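Local coordinates for alginate lyase, family PL7 (Zobellia galactanivorans, PDB 3ZPY), which probably cleaves alginate by beta-elimination, acting here through the catalytic domain, a beta-jelly-roll module of a longer marine bacterial lyase, at residues F51-G55 / E56-F60; S160-V163 / T164-G168; L186-G190 / G191-L195. All coordinates share one frame; numbering follows the deposited sequence.

Contact 1. Residues F51-G55 / E56-F60; sequences FYTDG and EWVYF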
ATOM      1  N   PHE A  51       9.642  -6.862  -7.015  1.00  4.45           N
ATOM      2  CA  PHE A  51      10.071  -6.579  -5.651  1.00  4.52           C
ATOM      3  C   PHE A  51      11.574  -6.692  -5.642  1.00  4.59           C
ATOM      4  O   PHE A  51      12.115  -7.823  -5.681  1.00  5.61           O
ATOM      5  CB  PHE A  51       9.419  -7.611  -4.663  1.00  5.37           C
ATOM      6  CG  PHE A  51       9.792  -7.352  -3.202  1.00  4.99           C
ATOM      7  CD1 PHE A  51       9.145  -6.356  -2.458  1.00  7.16           C
ATOM      8  CD2 PHE A  51      10.758  -8.128  -2.587  1.00  5.49           C
ATOM      9  CE1 PHE A  51       9.469  -6.154  -1.126  1.00  7.68           C
ATOM     10  CE2 PHE A  51      11.053  -7.938  -1.264  1.00  6.46           C
ATOM     11  CZ  PHE A  51      10.426  -6.975  -0.533  1.00  7.20           C
ATOM     12  N   TYR A  52      12.263  -5.520  -5.548  1.00  4.01           N
ATOM     13  CA  TYR A  52      13.696  -5.518  -5.758  1.00  4.73           C
ATOM     14  C   TYR A  52      14.293  -4.321  -5.090  1.00  4.80           C
ATOM     15  O   TYR A  52      13.605  -3.433  -4.638  1.00  5.35           O
ATOM     16  CB  TYR A  52      14.057  -5.639  -7.266  1.00  4.99           C
ATOM     17  CG  TYR A  52      13.563  -4.504  -8.131  1.00  4.97           C
ATOM     18  CD1 TYR A  52      14.371  -3.377  -8.281  1.00  5.89           C
ATOM     19  CD2 TYR A  52      12.299  -4.524  -8.726  1.00  4.57           C
ATOM     20  CE1 TYR A  52      13.956  -2.299  -9.068  1.00  5.66           C
ATOM     21  CE2 TYR A  52      11.817  -3.421  -9.481  1.00  6.23           C
ATOM     22  CZ  TYR A  52      12.710  -2.341  -9.640  1.00  6.29           C
ATOM     23  OH  TYR A  52      12.304  -1.266 -10.359  1.00  8.53           O
ATOM     24  N   THR A  53      15.619  -4.282  -5.112  1.00  4.92           N
ATOM     25  CA  THR A  53      16.318  -3.126  -4.468  1.00  4.95           C
ATOM     26  C   THR A  53      17.492  -2.625  -5.297  1.00  5.07           C
ATOM     27  O   THR A  53      18.098  -3.433  -6.048  1.00  7.00           O
ATOM     28  CB  THR A  53      16.766  -3.453  -3.005  1.00  4.90           C
ATOM     29  OG1 THR A  53      17.277  -2.273  -2.401  1.00  5.56           O
ATOM     30  CG2 THR A  53      17.791  -4.577  -2.973  1.00  6.43           C
ATOM     31  N   ASP A  54      17.864  -1.342  -5.093  1.00  5.26           N
ATOM     32  CA  ASP A  54      19.150  -0.822  -5.593  1.00  5.45           C
ATOM     33  C   ASP A  54      20.072  -0.481  -4.489  1.00  5.88           C
ATOM     34  O   ASP A  54      21.085   0.164  -4.746  1.00  7.57           O
ATOM     35  CB  ASP A  54      18.887   0.421  -6.502  1.00  5.85           C
ATOM     36  CG  ASP A  54      18.218   1.581  -5.715  1.00  5.47           C
ATOM     37  OD1 ASP A  54      18.024   1.409  -4.471  1.00  5.95           O
ATOM     38  OD2 ASP A  54      17.884   2.599  -6.348  1.00  6.12           O
ATOM     39  N   GLY A  55      19.828  -0.985  -3.268  1.00  5.31           N
ATOM     40  CA  GLY A  55      20.663  -0.736  -2.087  1.00  5.92           C
ATOM     41  C   GLY A  55      20.233   0.506  -1.352  1.00  5.33           C
ATOM     42  O   GLY A  55      20.701   0.736  -0.230  1.00  8.51           O
ATOM     43  N   GLU A  56      19.385   1.352  -1.930  1.00  4.62           N
ATOM     44  CA  GLU A  56      18.872   2.507  -1.203  1.00  5.26           C
ATOM     45  C   GLU A  56      17.360   2.284  -0.999  1.00  5.10           C
ATOM     46  O   GLU A  56      16.873   2.411   0.139  1.00  5.39           O
ATOM     47  CB  GLU A  56      19.085   3.764  -2.031  1.00  5.93           C
ATOM     48  CG  GLU A  56      18.418   5.013  -1.459  1.00  5.59           C
ATOM     49  CD  GLU A  56      18.588   6.275  -2.324  1.00  6.13           C
ATOM     50  OE1 GLU A  56      19.326   6.234  -3.356  1.00  7.79           O
ATOM     51  OE2 GLU A  56      17.939   7.323  -1.994  1.00  6.45           O
ATOM     52  N   TRP A  57      16.628   2.040  -2.077  1.00  4.49           N
ATOM     53  CA  TRP A  57      15.166   1.890  -2.002  1.00  3.78           C
ATOM     54  C   TRP A  57      14.787   0.407  -2.244  1.00  4.22           C
ATOM     55  O   TRP A  57      15.510  -0.321  -2.877  1.00  5.05           O
ATOM     56  CB  TRP A  57      14.455   2.635  -3.139  1.00  4.67           C
ATOM     57  CG  TRP A  57      14.790   4.085  -3.335  1.00  3.67           C
ATOM     58  CD1 TRP A  57      15.807   4.644  -4.108  1.00  4.88           C
ATOM     59  CD2 TRP A  57      14.112   5.170  -2.684  1.00  3.61           C
ATOM     60  NE1 TRP A  57      15.757   6.037  -4.025  1.00  4.85           N
ATOM     61  CE2 TRP A  57      14.714   6.405  -3.163  1.00  4.16           C
ATOM     62  CE3 TRP A  57      13.011   5.238  -1.860  1.00  3.82           C
ATOM     63  CZ2 TRP A  57      14.251   7.646  -2.764  1.00  4.83           C
ATOM     64  CZ3 TRP A  57      12.517   6.462  -1.460  1.00  5.16           C
ATOM     65  CH2 TRP A  57      13.113   7.684  -1.918  1.00  4.56           C
ATOM     66  N   VAL A  58      13.612   0.039  -1.816  1.00  4.64           N
ATOM     67  CA  VAL A  58      12.935  -1.213  -2.225  1.00  4.15           C
ATOM     68  C   VAL A  58      11.751  -0.818  -3.107  1.00  4.08           C
ATOM     69  O   VAL A  58      10.963   0.060  -2.745  1.00  4.00           O
ATOM     70  CB  VAL A  58      12.526  -2.096  -1.020  1.00  3.76           C
ATOM     71  CG1 VAL A  58      11.656  -3.274  -1.483  1.00  5.07           C
ATOM     72  CG2 VAL A  58      13.788  -2.574  -0.280  1.00  4.57           C
ATOM     73  N   TYR A  59      11.773  -1.393  -4.283  1.00  4.46           N
ATOM     74  CA  TYR A  59      10.778  -1.078  -5.363  1.00  4.09           C
ATOM     75  C   TYR A  59       9.701  -2.111  -5.388  1.00  4.41           C
ATOM     76  O   TYR A  59       9.994  -3.335  -5.223  1.00  5.25           O
ATOM     77  CB  TYR A  59      11.505  -1.169  -6.693  1.00  3.99           C
ATOM     78  CG  TYR A  59      12.551  -0.073  -6.906  1.00  4.05           C
ATOM     79  CD1 TYR A  59      13.814  -0.173  -6.320  1.00  4.78           C
ATOM     80  CD2 TYR A  59      12.289   1.060  -7.740  1.00  4.65           C
ATOM     81  CE1 TYR A  59      14.806   0.827  -6.503  1.00  4.37           C
ATOM     82  CE2 TYR A  59      13.275   2.053  -7.882  1.00  5.57           C
ATOM     83  CZ  TYR A  59      14.494   1.941  -7.286  1.00  5.14           C
ATOM     84  OH  TYR A  59      15.461   2.942  -7.506  1.00  6.05           O
ATOM     85  N   PHE A  60       8.445  -1.641  -5.462  1.00  3.78           N
ATOM     86  CA  PHE A  60       7.226  -2.469  -5.565  1.00  4.30           C
ATOM     87  C   PHE A  60       6.646  -2.124  -6.855  1.00  4.03           C
ATOM     88  O   PHE A  60       6.127  -1.001  -7.055  1.00  4.51           O
ATOM     89  CB  PHE A  60       6.280  -2.067  -4.438  1.00  4.85           C
ATOM     90  CG  PHE A  60       6.848  -2.314  -3.043  1.00  4.63           C
ATOM     91  CD1 PHE A  60       7.799  -1.410  -2.490  1.00  4.03           C
ATOM     92  CD2 PHE A  60       6.420  -3.417  -2.274  1.00  5.39           C
ATOM     93  CE1 PHE A  60       8.315  -1.649  -1.192  1.00  5.03           C
ATOM     94  CE2 PHE A  60       6.957  -3.651  -1.039  1.00  4.82           C
ATOM     95  CZ  PHE A  60       7.851  -2.741  -0.466  1.00  5.77           C
TER
HETATM   96  O   HOH W   1      19.850   4.455  -5.484  1.00 11.67           O
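Tyr52 and Tyr59 form the hydrogen-bonded pair of a short antiparallel beta hairpin, in which strands 51-53 and 58-60 run at 154° to each other and 54-57 make the connection. The bond from Tyr59 N to Tyr52 O, 2.8 Å, is straighter than the return bond from Tyr52 N to Tyr59 O. On one side of the hairpin the tyrosine rings lie nearly parallel but slid apart, and it is Tyr59 CB that rests over the Tyr52 face, 3.5 Å from the ring centroid. Tyr52 reaches it because its CG stands between the backbone N and the carbonyl carbon (chi1 62°). On the opposite side the edge of Phe51 is turned toward the Phe60 face, CE1 to CE2 3.5 Å, while Phe51 CE1 also meets Val58 CG1. The turn illustrates how a carboxylate and a neighbouring hydroxyl can organise a loop. Asp54 OD1 takes the amides of both Glu56 and Trp57, and Thr53 OG1 accepts from Gly55 N in an ST turn while donating to Trp57 O. Glu56 extends outward to a salt bridge with Lys241. Tyr59 OH, which also bonds Arg239, donates to Asp54 OD2 over 2.7 Å, meeting it from above the carboxylate plane.

Contact 2. Residues S160-V163 / T164-G168; sequences SGYV and TEEQG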
ATOM      1  N   SER A 160      -8.527   7.823   0.379  1.00  5.41           N
ATOM      2  CA  SER A 160      -9.746   6.989   0.177  1.00  5.67           C
ATOM      3  C   SER A 160      -9.806   5.979   1.338  1.00  5.83           C
ATOM      4  O   SER A 160      -9.132   6.152   2.333  1.00  5.44           O
ATOM      5  CB  SER A 160      -9.637   6.310  -1.192  1.00  8.22           C
ATOM      6  OG  SER A 160      -9.717   7.251  -2.249  1.00  7.40           O
ATOM      7  N   GLY A 161     -10.624   4.925   1.210  1.00  6.07           N
ATOM      8  CA  GLY A 161     -10.932   4.080   2.334  1.00  6.53           C
ATOM      9  C   GLY A 161     -12.072   4.594   3.174  1.00  6.87           C
ATOM     10  O   GLY A 161     -12.581   5.687   2.895  1.00  6.94           O
ATOM     11  N   TYR A 162     -12.400   3.863   4.261  1.00  7.09           N
ATOM     12  CA  TYR A 162     -13.641   4.110   5.031  1.00  7.11           C
ATOM     13  C   TYR A 162     -13.708   5.558   5.572  1.00  7.19           C
ATOM     14  O   TYR A 162     -14.713   6.234   5.464  1.00  7.20           O
ATOM     15  CB  TYR A 162     -13.697   3.131   6.189  1.00  8.26           C
ATOM     16  CG  TYR A 162     -14.922   3.220   6.966  1.00  7.64           C
ATOM     17  CD1 TYR A 162     -15.224   4.348   7.771  1.00  9.54           C
ATOM     18  CD2 TYR A 162     -15.898   2.244   6.786  1.00 10.57           C
ATOM     19  CE1 TYR A 162     -16.422   4.431   8.458  1.00 12.86           C
ATOM     20  CE2 TYR A 162     -17.122   2.311   7.472  1.00 13.15           C
ATOM     21  CZ  TYR A 162     -17.374   3.431   8.327  1.00 12.71           C
ATOM     22  OH  TYR A 162     -18.570   3.583   8.980  1.00 19.15           O
ATOM     23  N   VAL A 163     -12.542   6.052   6.016  1.00  7.05           N
ATOM     24  CA  VAL A 163     -12.520   7.286   6.772  1.00  5.92           C
ATOM     25  C   VAL A 163     -12.976   8.504   5.910  1.00  6.06           C
ATOM     26  O   VAL A 163     -13.513   9.450   6.453  1.00  7.62           O
ATOM     27  CB  VAL A 163     -11.100   7.559   7.389  1.00  5.69           C
ATOM     28  CG1 VAL A 163     -10.065   7.888   6.311  1.00  7.09           C
ATOM     29  CG2 VAL A 163     -11.215   8.614   8.497  1.00  6.96           C
ATOM     30  N   THR A 164     -12.837   8.407   4.592  1.00  5.84           N
ATOM     31  CA  THR A 164     -13.380   9.428   3.674  1.00  6.62           C
ATOM     32  C   THR A 164     -14.595   8.861   2.944  1.00  8.21           C
ATOM     33  O   THR A 164     -15.638   9.536   2.888  1.00  8.62           O
ATOM     34  CB  THR A 164     -12.334  10.012   2.727  1.00  5.75           C
ATOM     35  OG1 THR A 164     -11.763   8.951   1.989  1.00  6.41           O
ATOM     36  CG2 THR A 164     -11.322  10.847   3.446  1.00  5.95           C
ATOM     37  N   GLU A 165     -14.439   7.699   2.305  1.00  8.81           N
ATOM     38  CA  GLU A 165     -15.561   7.227   1.455  1.00  9.68           C
ATOM     39  C   GLU A 165     -16.898   7.057   2.156  1.00  9.93           C
ATOM     40  O   GLU A 165     -17.935   7.166   1.500  1.00 15.36           O
ATOM     41  CB  GLU A 165     -15.123   5.932   0.777  1.00 12.72           C
ATOM     42  CG  GLU A 165     -13.973   6.046  -0.190  1.00 12.80           C
ATOM     43  CD  GLU A 165     -13.634   4.663  -0.698  1.00 19.06           C
ATOM     44  OE1 GLU A 165     -14.498   3.741  -0.823  1.00 24.97           O
ATOM     45  OE2 GLU A 165     -12.516   4.469  -1.076  1.00 23.41           O
ATOM     46  N   GLU A 166     -16.893   6.644   3.424  1.00  9.42           N
ATOM     47  CA  GLU A 166     -18.110   6.375   4.168  1.00 11.55           C
ATOM     48  C   GLU A 166     -18.433   7.560   5.078  1.00 11.11           C
ATOM     49  O   GLU A 166     -19.375   7.547   5.846  1.00 14.52           O
ATOM     50  CB  GLU A 166     -17.968   5.055   4.956  1.00 13.20           C
ATOM     51  CG  GLU A 166     -17.946   3.789   4.097  1.00 16.04           C
ATOM     52  CD  GLU A 166     -19.312   3.345   3.663  1.00 19.28           C
ATOM     53  OE1 GLU A 166     -20.270   4.038   3.998  1.00 22.63           O
ATOM     54  OE2 GLU A 166     -19.404   2.297   3.010  1.00 30.16           O
ATOM     55  N   GLN A 167     -17.676   8.663   4.890  1.00  9.05           N
ATOM     56  CA  GLN A 167     -17.780   9.870   5.752  1.00  9.16           C
ATOM     57  C   GLN A 167     -17.610  11.143   4.921  1.00  8.55           C
ATOM     58  O   GLN A 167     -16.735  11.993   5.144  1.00 10.83           O
ATOM     59  CB  GLN A 167     -16.789   9.797   6.941  1.00  9.05           C
ATOM     60  CG  GLN A 167     -16.784   8.472   7.687  1.00 12.29           C
ATOM     61  CD  GLN A 167     -16.004   8.615   8.962  1.00  7.94           C
ATOM     62  OE1 GLN A 167     -14.859   9.176   8.967  1.00 10.07           O
ATOM     63  NE2 GLN A 167     -16.567   8.147  10.071  1.00  9.19           N
ATOM     64  N   GLY A 168     -18.397  11.214   3.845  1.00  8.67           N
ATOM     65  CA  GLY A 168     -18.505  12.452   3.047  1.00  8.75           C
ATOM     66  C   GLY A 168     -17.819  12.443   1.739  1.00  8.38           C
ATOM     67  O   GLY A 168     -17.962  13.397   0.952  1.00 10.04           O
TER
HETATM   68  O   HOH W   2     -11.960   6.759  -3.584  1.00 15.43           O
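Gly161 and Glu165 are joined by two hydrogen bonds across a single short helical turn, residues 162-165, with Gly161 at the N-cap position. Among the backbone bonds, Gly161 O accepts from Glu165 N at 2.8 Å and also from Thr164 N, which stands above the carbonyl plane. A further bond, Glu166 N to Tyr162 O at 3.0 Å, carries the winding to the residue where helical geometry ends. The side-chain bond runs back toward the start: Glu165 OE2 receives Gly161 N at 3.0 Å, from above the carboxylate plane, and so occupies an amide at the helix beginning. The same oxygen makes a salt bridge with Arg141, which would probably favour its charged form. Ser160 OG bonds Gln143 and a water that links weakly to Glu165 OE2. The CH-pi contact is made by Tyr162, whose ring has Glu166 CB over its centre, 3.7 Å from the centroid and 6° off the normal. CG of Tyr162 is anti to the backbone N (chi1 -176°), which swings the ring back over Glu166. The whole is one helical turn with glycine at its N-cap position, in the loop between antiparallel strands 154-160 and 171-177 of the jelly roll.

Contact 3. Residues L186-G190 / G191-L195; sequences LVYSG and GYVEL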
ATOM      1  N   LEU A 186       1.821   8.164   9.042  1.00  3.98           N
ATOM      2  CA  LEU A 186       0.371   7.807   9.098  1.00  4.33           C
ATOM      3  C   LEU A 186       0.096   7.372  10.523  1.00  4.29           C
ATOM      4  O   LEU A 186       0.746   6.450  11.052  1.00  6.86           O
ATOM      5  CB  LEU A 186       0.161   6.703   8.096  1.00  5.65           C
ATOM      6  CG  LEU A 186      -1.295   6.279   7.916  1.00  4.95           C
ATOM      7  CD1 LEU A 186      -2.138   7.446   7.431  1.00  5.80           C
ATOM      8  CD2 LEU A 186      -1.352   5.086   6.950  1.00  8.16           C
ATOM      9  N   VAL A 187      -0.811   8.084  11.182  1.00  5.01           N
ATOM     10  CA  VAL A 187      -1.064   7.904  12.626  1.00  5.06           C
ATOM     11  C   VAL A 187      -2.536   7.542  12.760  1.00  5.17           C
ATOM     12  O   VAL A 187      -3.388   8.194  12.187  1.00  6.17           O
ATOM     13  CB  VAL A 187      -0.729   9.139  13.424  1.00  5.04           C
ATOM     14  CG1 VAL A 187      -0.926   8.842  14.917  1.00  6.75           C
ATOM     15  CG2 VAL A 187       0.784   9.562  13.226  1.00  6.50           C
ATOM     16  N   TYR A 188      -2.808   6.595  13.644  1.00  4.58           N
ATOM     17  CA  TYR A 188      -4.173   6.280  14.088  1.00  5.61           C
ATOM     18  C   TYR A 188      -4.098   6.344  15.606  1.00  5.05           C
ATOM     19  O   TYR A 188      -3.404   5.535  16.221  1.00  5.15           O
ATOM     20  CB  TYR A 188      -4.557   4.833  13.616  1.00  5.58           C
ATOM     21  CG  TYR A 188      -6.049   4.530  13.560  1.00  5.43           C
ATOM     22  CD1 TYR A 188      -7.058   5.436  13.986  1.00  5.41           C
ATOM     23  CD2 TYR A 188      -6.459   3.340  12.974  1.00  6.11           C
ATOM     24  CE1 TYR A 188      -8.450   5.083  13.922  1.00  5.51           C
ATOM     25  CE2 TYR A 188      -7.845   2.975  12.870  1.00  5.97           C
ATOM     26  CZ  TYR A 188      -8.813   3.876  13.309  1.00  5.65           C
ATOM     27  OH  TYR A 188     -10.179   3.465  13.198  1.00  6.28           O
ATOM     28  N   SER A 189      -4.794   7.351  16.175  1.00  4.59           N
ATOM     29  CA  SER A 189      -4.688   7.634  17.618  1.00  5.58           C
ATOM     30  C   SER A 189      -5.883   8.401  18.023  1.00  6.12           C
ATOM     31  O   SER A 189      -6.327   9.317  17.307  1.00  5.70           O
ATOM     32  CB  SER A 189      -3.393   8.453  17.916  1.00  6.16           C
ATOM     33  OG  SER A 189      -3.285   8.661  19.331  1.00  7.54           O
ATOM     34  N   GLY A 190      -6.462   8.024  19.147  1.00  6.95           N
ATOM     35  CA  GLY A 190      -7.645   8.756  19.621  1.00  8.98           C
ATOM     36  C   GLY A 190      -8.892   8.663  18.734  1.00  6.58           C
ATOM     37  O   GLY A 190      -9.773   9.468  18.838  1.00  9.23           O
ATOM     38  N   GLY A 191      -8.897   7.646  17.869  1.00  8.31           N
ATOM     39  CA  GLY A 191      -9.847   7.393  16.885  1.00  7.50           C
ATOM     40  C   GLY A 191      -9.724   8.297  15.655  1.00  6.12           C
ATOM     41  O   GLY A 191     -10.524   8.230  14.778  1.00  8.24           O
ATOM     42  N   TYR A 192      -8.679   9.114  15.551  1.00  6.05           N
ATOM     43  CA  TYR A 192      -8.398   9.903  14.363  1.00  6.05           C
ATOM     44  C   TYR A 192      -7.376   9.205  13.463  1.00  5.70           C
ATOM     45  O   TYR A 192      -6.367   8.683  13.952  1.00  7.21           O
ATOM     46  CB  TYR A 192      -7.764  11.261  14.719  1.00  6.19           C
ATOM     47  CG  TYR A 192      -8.761  12.248  15.319  1.00  5.76           C
ATOM     48  CD1 TYR A 192      -9.157  12.150  16.690  1.00  7.42           C
ATOM     49  CD2 TYR A 192      -9.207  13.328  14.563  1.00  6.75           C
ATOM     50  CE1 TYR A 192     -10.044  13.098  17.238  1.00  8.37           C
ATOM     51  CE2 TYR A 192     -10.166  14.227  15.122  1.00 10.75           C
ATOM     52  CZ  TYR A 192     -10.498  14.129  16.422  1.00 10.19           C
ATOM     53  OH  TYR A 192     -11.410  15.002  17.075  1.00 16.03           O
ATOM     54  N   VAL A 193      -7.619   9.234  12.134  1.00  5.30           N
ATOM     55  CA  VAL A 193      -6.650   8.797  11.103  1.00  5.87           C
ATOM     56  C   VAL A 193      -6.034  10.048  10.540  1.00  5.09           C
ATOM     57  O   VAL A 193      -6.709  11.025  10.218  1.00  5.26           O
ATOM     58  CB  VAL A 193      -7.406   8.055   9.998  1.00  5.10           C
ATOM     59  CG1 VAL A 193      -6.467   7.743   8.866  1.00  5.94           C
ATOM     60  CG2 VAL A 193      -8.001   6.802  10.617  1.00  7.92           C
ATOM     61  N   GLU A 194      -4.691  10.051  10.472  1.00  4.95           N
ATOM     62  CA  GLU A 194      -3.938  11.254  10.051  1.00  4.52           C
ATOM     63  C   GLU A 194      -2.721  10.945   9.258  1.00  4.73           C
ATOM     64  O   GLU A 194      -1.999   9.973   9.567  1.00  5.48           O
ATOM     65  CB  GLU A 194      -3.577  12.088  11.267  1.00  5.08           C
ATOM     66  CG  GLU A 194      -2.845  13.402  10.956  1.00  5.83           C
ATOM     67  CD  GLU A 194      -2.862  14.323  12.145  1.00  6.54           C
ATOM     68  OE1 GLU A 194      -3.126  13.842  13.299  1.00  8.03           O
ATOM     69  OE2 GLU A 194      -2.684  15.536  11.951  1.00  8.29           O
ATOM     70  N   LEU A 195      -2.564  11.732   8.181  1.00  4.77           N
ATOM     71  CA  LEU A 195      -1.302  11.692   7.398  1.00  4.37           C
ATOM     72  C   LEU A 195      -0.581  12.964   7.508  1.00  5.04           C
ATOM     73  O   LEU A 195      -1.126  14.023   7.243  1.00  5.39           O
ATOM     74  CB  LEU A 195      -1.647  11.404   5.914  1.00  4.49           C
ATOM     75  CG  LEU A 195      -0.461  11.281   4.945  1.00  4.31           C
ATOM     76  CD1 LEU A 195       0.407  10.048   5.175  1.00  5.38           C
ATOM     77  CD2 LEU A 195      -0.987  11.296   3.517  1.00  6.01           C
TER
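Tyr188 and Val193 face each other as a non-hydrogen-bonded pair in a tight antiparallel hairpin, an example of how a two-residue turn sets which side chains meet across a hairpin. The turn is of type I', running from Ser189 to Tyr192, and Gly190 and Gly191 supply the positive phi angles that it needs. Ser189 and Tyr192 close it with a pair of backbone bonds, and Val187 and Glu194 repeat the pattern, with Val187 N to Glu194 O at 2.8 Å.

The Tyr188 side chain has CG roughly opposite the backbone N (chi1 -160°), and a chi2 near zero (-4°), far from the roughly perpendicular value usual for aromatic rings, sets the ring plane close to that of CA, CB and CG. One ring face thereby receives Val193 CG2, which lies 3.9 Å from the centroid, 18° off the normal and displaced toward the rim. The ring edge lies by Gly191, with CE1 3.9 Å from Gly191 O. Replacing Tyr188 by an alanine would probably leave Val193 CG2 without its aromatic partner and open a gap beside the turn. On the same side Leu186 sends CD1 to Leu195 CB at 4.3 Å, and the same methyl lies 3.3 Å from Glu194 O. Tyr192 occupies the other side of the hairpin, its CD1 3.5 Å from Gly190 O. Glu194, extended on that side too, is held by Ser201 and by a salt bridge with Arg204, whose guanidinium also makes a cation-pi contact with Tyr192.

The hairpin lies within the seven-stranded antiparallel sheet, strand 182-189 pairing with 96-107 and strand 192-197 with 200-206. Its Tyr188, Val193 and Leu195 side chains pack on strand 138-146 of the other sheet, at Val139, Val140 and Val142.

Contacts 1, 2 and 3 follow one another along the chain, and all lie in the catalytic alginate lyase domain. Contacts 1 and 3 are hairpins of the same seven-stranded sheet: strand 51-53 is one outermost strand, whereas 182-189 and 192-197 lie toward the other border. Their centres are about 28 Å apart. Contact 2 follows strand 154-160 of the other sheet, in its connection to strand 171-177, about 31 Å from contact 1 between centres and on the opposite side of the chain's centre. Contacts 2 and 3 are only about 14 Å apart between centres and touch, Val163 CG2 to Val193 CB at 4.1 Å, so the helical turn, in a connection of one sheet, packs against a hairpin of the other.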